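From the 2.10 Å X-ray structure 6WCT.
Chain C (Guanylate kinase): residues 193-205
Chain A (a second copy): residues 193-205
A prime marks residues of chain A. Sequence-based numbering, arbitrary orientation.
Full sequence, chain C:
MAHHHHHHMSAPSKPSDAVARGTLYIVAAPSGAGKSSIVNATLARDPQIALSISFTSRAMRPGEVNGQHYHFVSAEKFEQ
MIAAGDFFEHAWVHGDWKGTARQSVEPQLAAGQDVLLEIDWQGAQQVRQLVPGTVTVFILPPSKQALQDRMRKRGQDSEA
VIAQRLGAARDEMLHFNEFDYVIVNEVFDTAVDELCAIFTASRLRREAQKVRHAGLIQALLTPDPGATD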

# COMPACT_ATOMS: atom_id res chain seq x y z
N ASP C 193 7.20 7.74 -9.34
CA ASP C 193 6.70 8.01 -8.00
C ASP C 193 5.69 6.97 -7.56
O ASP C 193 5.69 6.53 -6.40
CB ASP C 193 6.05 9.39 -7.93
CG ASP C 193 7.05 10.51 -8.03
OD1 ASP C 193 8.25 10.27 -7.83
OD2 ASP C 193 6.61 11.65 -8.30
N GLU C 194 4.78 6.59 -8.46
CA GLU C 194 3.73 5.65 -8.12
C GLU C 194 4.31 4.26 -7.88
O GLU C 194 3.85 3.55 -6.97
CB GLU C 194 2.68 5.66 -9.23
CG GLU C 194 1.94 7.00 -9.27
CD GLU C 194 0.81 7.06 -10.28
OE1 GLU C 194 0.82 6.25 -11.24
OE2 GLU C 194 -0.07 7.93 -10.12
N LEU C 195 5.31 3.85 -8.66
CA LEU C 195 5.94 2.57 -8.40
C LEU C 195 6.68 2.60 -7.07
O LEU C 195 6.60 1.65 -6.28
CB LEU C 195 6.90 2.19 -9.54
CG LEU C 195 7.44 0.76 -9.37
CD1 LEU C 195 6.28 -0.22 -9.29
CD2 LEU C 195 8.41 0.35 -10.47
N CYS C 196 7.38 3.70 -6.78
CA CYS C 196 8.03 3.81 -5.47
C CYS C 196 7.02 3.78 -4.34
O CYS C 196 7.23 3.09 -3.34
CB CYS C 196 8.88 5.08 -5.41
SG CYS C 196 10.34 4.98 -6.47
N ALA C 197 5.89 4.48 -4.49
CA ALA C 197 4.89 4.43 -3.43
C ALA C 197 4.44 3.00 -3.17
O ALA C 197 4.25 2.60 -2.02
CB ALA C 197 3.69 5.30 -3.78
N ILE C 198 4.27 2.21 -4.23
CA ILE C 198 3.83 0.82 -4.07
C ILE C 198 4.86 0.02 -3.27
O ILE C 198 4.52 -0.73 -2.35
CB ILE C 198 3.55 0.19 -5.45
CG1 ILE C 198 2.33 0.84 -6.08
CG2 ILE C 198 3.43 -1.33 -5.36
CD1 ILE C 198 2.02 0.37 -7.52
N PHE C 199 6.14 0.19 -3.59
CA PHE C 199 7.18 -0.53 -2.86
C PHE C 199 7.21 -0.10 -1.40
O PHE C 199 7.23 -0.93 -0.49
CB PHE C 199 8.53 -0.32 -3.53
CG PHE C 199 8.63 -0.93 -4.90
CD1 PHE C 199 7.66 -1.80 -5.36
CD2 PHE C 199 9.68 -0.64 -5.73
CE1 PHE C 199 7.75 -2.38 -6.61
CE2 PHE C 199 9.78 -1.22 -6.99
CZ PHE C 199 8.81 -2.08 -7.42
N THR C 200 7.14 1.21 -1.16
CA THR C 200 7.15 1.73 0.21
C THR C 200 5.95 1.22 1.00
O THR C 200 6.11 0.72 2.12
CB THR C 200 7.15 3.26 0.17
OG1 THR C 200 8.36 3.70 -0.46
CG2 THR C 200 7.04 3.84 1.59
N ALA C 201 4.74 1.35 0.44
CA ALA C 201 3.55 0.93 1.16
C ALA C 201 3.59 -0.56 1.47
O ALA C 201 3.11 -1.01 2.52
CB ALA C 201 2.29 1.28 0.35
N SER C 202 4.16 -1.36 0.56
CA SER C 202 4.12 -2.80 0.75
C SER C 202 4.97 -3.23 1.94
O SER C 202 4.64 -4.23 2.60
CB SER C 202 4.59 -3.50 -0.53
OG SER C 202 3.75 -3.13 -1.61
N ARG C 203 6.04 -2.49 2.24
CA ARG C 203 6.86 -2.79 3.41
C ARG C 203 6.18 -2.42 4.71
O ARG C 203 6.58 -2.91 5.77
CB ARG C 203 8.20 -2.06 3.32
CG ARG C 203 8.94 -2.38 2.07
CD ARG C 203 10.36 -1.84 2.10
NE ARG C 203 10.99 -2.03 0.81
CZ ARG C 203 11.09 -1.07 -0.11
NH1 ARG C 203 10.59 0.13 0.15
NH2 ARG C 203 11.68 -1.32 -1.28
N LEU C 204 5.14 -1.59 4.66
CA LEU C 204 4.43 -1.19 5.87
C LEU C 204 3.27 -2.13 6.19
O LEU C 204 2.57 -1.91 7.18
CB LEU C 204 3.90 0.23 5.71
CG LEU C 204 4.99 1.25 5.37
CD1 LEU C 204 4.33 2.55 4.98
CD2 LEU C 204 5.97 1.43 6.53
N ARG C 205 3.05 -3.15 5.36
CA ARG C 205 1.97 -4.09 5.60
C ARG C 205 2.15 -4.78 6.95
O ARG C 205 3.28 -5.02 7.40
CB ARG C 205 1.88 -5.13 4.47
CG ARG C 205 1.28 -4.54 3.20
CD ARG C 205 1.18 -5.56 2.06
NE ARG C 205 2.49 -6.11 1.74
CZ ARG C 205 2.68 -7.11 0.88
NH1 ARG C 205 1.65 -7.67 0.26
NH2 ARG C 205 3.91 -7.55 0.65
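Chain A (193-205) DELCAIFTASRLR

The two helices pack unusually closely: their axes approach to 8.0 Å, and the CA atoms of Ala197 and Ala197′ lie only 4.5 Å apart. Small side chains make this possible. The CB atoms of Ala201 and Ala201′ touch at 3.8 Å, and those of Ala197 and Ala197′ are 4.2 Å apart.

Chain A is helical from the start of the stretch, in a helix that begins earlier in the chain, as in chain C. Ala197′ N to Asp193′ O and Ala201′ N to Ala197′ O are typical of its backbone hydrogen bonds, at 2.9 and 2.8 Å. Leu204′ has phi/psi of -92/-3°, and at Arg205′ the backbone opens to -61/149°. The N-to-C directions of the two helices differ by 113°, with a signed crossing angle of -113°. They therefore cross steeply, neither parallel nor antiparallel.

The pairing is reciprocal. Ile198 faces Ala201′, with their CA atoms 5.2 Å apart; Ala201 faces Ile198′, at 4.9 Å between CA atoms. The methyl CG2 of Thr200′ rests 3.6 Å from Ala197 CB. In return, Thr200 CG2 lies 3.5 Å from Ala197′ CB.

Leu204′ points its CA-to-CB bond toward chain C and has the largest covered area of the chain A stretch. Its chi angles are -55° (m) and 170° (t). Its CD1 sits 3.5 Å from Glu194 CB and 3.8 Å from Ile198 CD1. Leu204 repeats this, with CD1 3.5 Å from Glu194′ CB and 3.7 Å from Ile198′ CD1.

No hydrogen bond crosses between the stretches. The contact rests on close packing, which buries 547 Å² over both sides. Leu195′, Phe199′ and Ser202′ point away from chain C. Ser202′ differs from its counterpart: chi1 is 80° (p), and its OG donates to Phe199′ O at 2.9 Å. In chain C, chi1 is -59° (m), and Ser202 OG donates to Ile198 O at 2.6 Å.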

# COMPACT_ATOMS: atom_id res chain seq x y z
N ASP A 193 6.04 10.63 4.94
CA ASP A 193 6.29 9.99 3.65
C ASP A 193 5.59 8.64 3.55
O ASP A 193 5.05 8.29 2.49
CB ASP A 193 7.78 9.79 3.43
CG ASP A 193 8.53 11.07 3.24
OD1 ASP A 193 7.90 12.11 2.96
OD2 ASP A 193 9.77 11.02 3.36
N GLU A 194 5.64 7.86 4.63
CA GLU A 194 5.09 6.51 4.61
C GLU A 194 3.57 6.53 4.54
O GLU A 194 2.96 5.75 3.81
CB GLU A 194 5.59 5.73 5.83
CG GLU A 194 7.13 5.52 5.80
CD GLU A 194 7.67 4.64 6.93
OE1 GLU A 194 7.01 4.51 7.98
OE2 GLU A 194 8.77 4.06 6.74
N LEU A 195 2.93 7.42 5.30
CA LEU A 195 1.48 7.52 5.19
C LEU A 195 1.09 8.03 3.80
O LEU A 195 0.08 7.59 3.23
CB LEU A 195 0.92 8.41 6.30
CG LEU A 195 -0.60 8.43 6.44
CD1 LEU A 195 -1.14 7.05 6.72
CD2 LEU A 195 -1.10 9.44 7.46
N CYS A 196 1.87 8.95 3.23
CA CYS A 196 1.59 9.38 1.86
C CYS A 196 1.73 8.22 0.87
O CYS A 196 0.91 8.09 -0.05
CB CYS A 196 2.50 10.54 1.45
SG CYS A 196 2.16 12.11 2.30
N ALA A 197 2.76 7.38 1.02
CA ALA A 197 2.89 6.23 0.12
C ALA A 197 1.69 5.30 0.22
O ALA A 197 1.22 4.79 -0.80
CB ALA A 197 4.18 5.47 0.41
N ILE A 198 1.18 5.08 1.43
CA ILE A 198 0.00 4.22 1.61
C ILE A 198 -1.21 4.82 0.90
O ILE A 198 -1.94 4.11 0.21
CB ILE A 198 -0.28 4.01 3.11
CG1 ILE A 198 0.83 3.18 3.77
CG2 ILE A 198 -1.70 3.39 3.32
CD1 ILE A 198 0.67 3.06 5.31
N PHE A 199 -1.43 6.13 1.05
CA PHE A 199 -2.57 6.75 0.37
C PHE A 199 -2.41 6.70 -1.15
O PHE A 199 -3.36 6.38 -1.87
CB PHE A 199 -2.77 8.18 0.86
CG PHE A 199 -3.23 8.27 2.29
CD1 PHE A 199 -3.66 7.13 2.97
CD2 PHE A 199 -3.22 9.47 2.95
CE1 PHE A 199 -4.08 7.21 4.30
CE2 PHE A 199 -3.65 9.56 4.27
CZ PHE A 199 -4.07 8.44 4.94
N THR A 200 -1.21 7.01 -1.64
CA THR A 200 -0.95 6.93 -3.08
C THR A 200 -1.19 5.52 -3.60
O THR A 200 -1.87 5.32 -4.62
CB THR A 200 0.48 7.38 -3.37
OG1 THR A 200 0.63 8.76 -3.01
CG2 THR A 200 0.84 7.14 -4.84
N ALA A 201 -0.64 4.51 -2.91
CA ALA A 201 -0.78 3.14 -3.39
C ALA A 201 -2.24 2.71 -3.45
O ALA A 201 -2.63 1.95 -4.34
CB ALA A 201 -0.01 2.18 -2.49
N SER A 202 -3.06 3.18 -2.51
CA SER A 202 -4.44 2.73 -2.50
C SER A 202 -5.18 3.19 -3.76
O SER A 202 -6.05 2.47 -4.25
CB SER A 202 -5.15 3.23 -1.24
OG SER A 202 -5.54 4.58 -1.37
N ARG A 203 -4.82 4.35 -4.33
CA ARG A 203 -5.46 4.78 -5.57
C ARG A 203 -5.00 4.00 -6.79
O ARG A 203 -5.62 4.12 -7.85
CB ARG A 203 -5.20 6.26 -5.83
CG ARG A 203 -5.60 7.13 -4.70
CD ARG A 203 -5.53 8.58 -5.06
NE ARG A 203 -5.74 9.32 -3.84
CZ ARG A 203 -4.75 9.84 -3.12
NH1 ARG A 203 -3.49 9.71 -3.53
NH2 ARG A 203 -5.04 10.49 -2.00
N LEU A 204 -3.89 3.26 -6.68
CA LEU A 204 -3.37 2.47 -7.78
C LEU A 204 -3.89 1.03 -7.77
O LEU A 204 -3.57 0.27 -8.69
CB LEU A 204 -1.84 2.46 -7.74
CG LEU A 204 -1.18 3.85 -7.73
CD1 LEU A 204 0.31 3.72 -7.44
CD2 LEU A 204 -1.42 4.56 -9.04
N ARG A 205 -4.67 0.64 -6.77
CA ARG A 205 -5.17 -0.72 -6.70
C ARG A 205 -6.04 -1.04 -7.92
O ARG A 205 -6.70 -0.17 -8.48
CB ARG A 205 -5.96 -0.92 -5.39
CG ARG A 205 -5.06 -0.98 -4.14
CD ARG A 205 -5.86 -1.13 -2.86
NE ARG A 205 -6.79 -0.02 -2.68
CZ ARG A 205 -7.70 0.04 -1.71
NH1 ARG A 205 -7.78 -0.95 -0.83
NH2 ARG A 205 -8.51 1.09 -1.61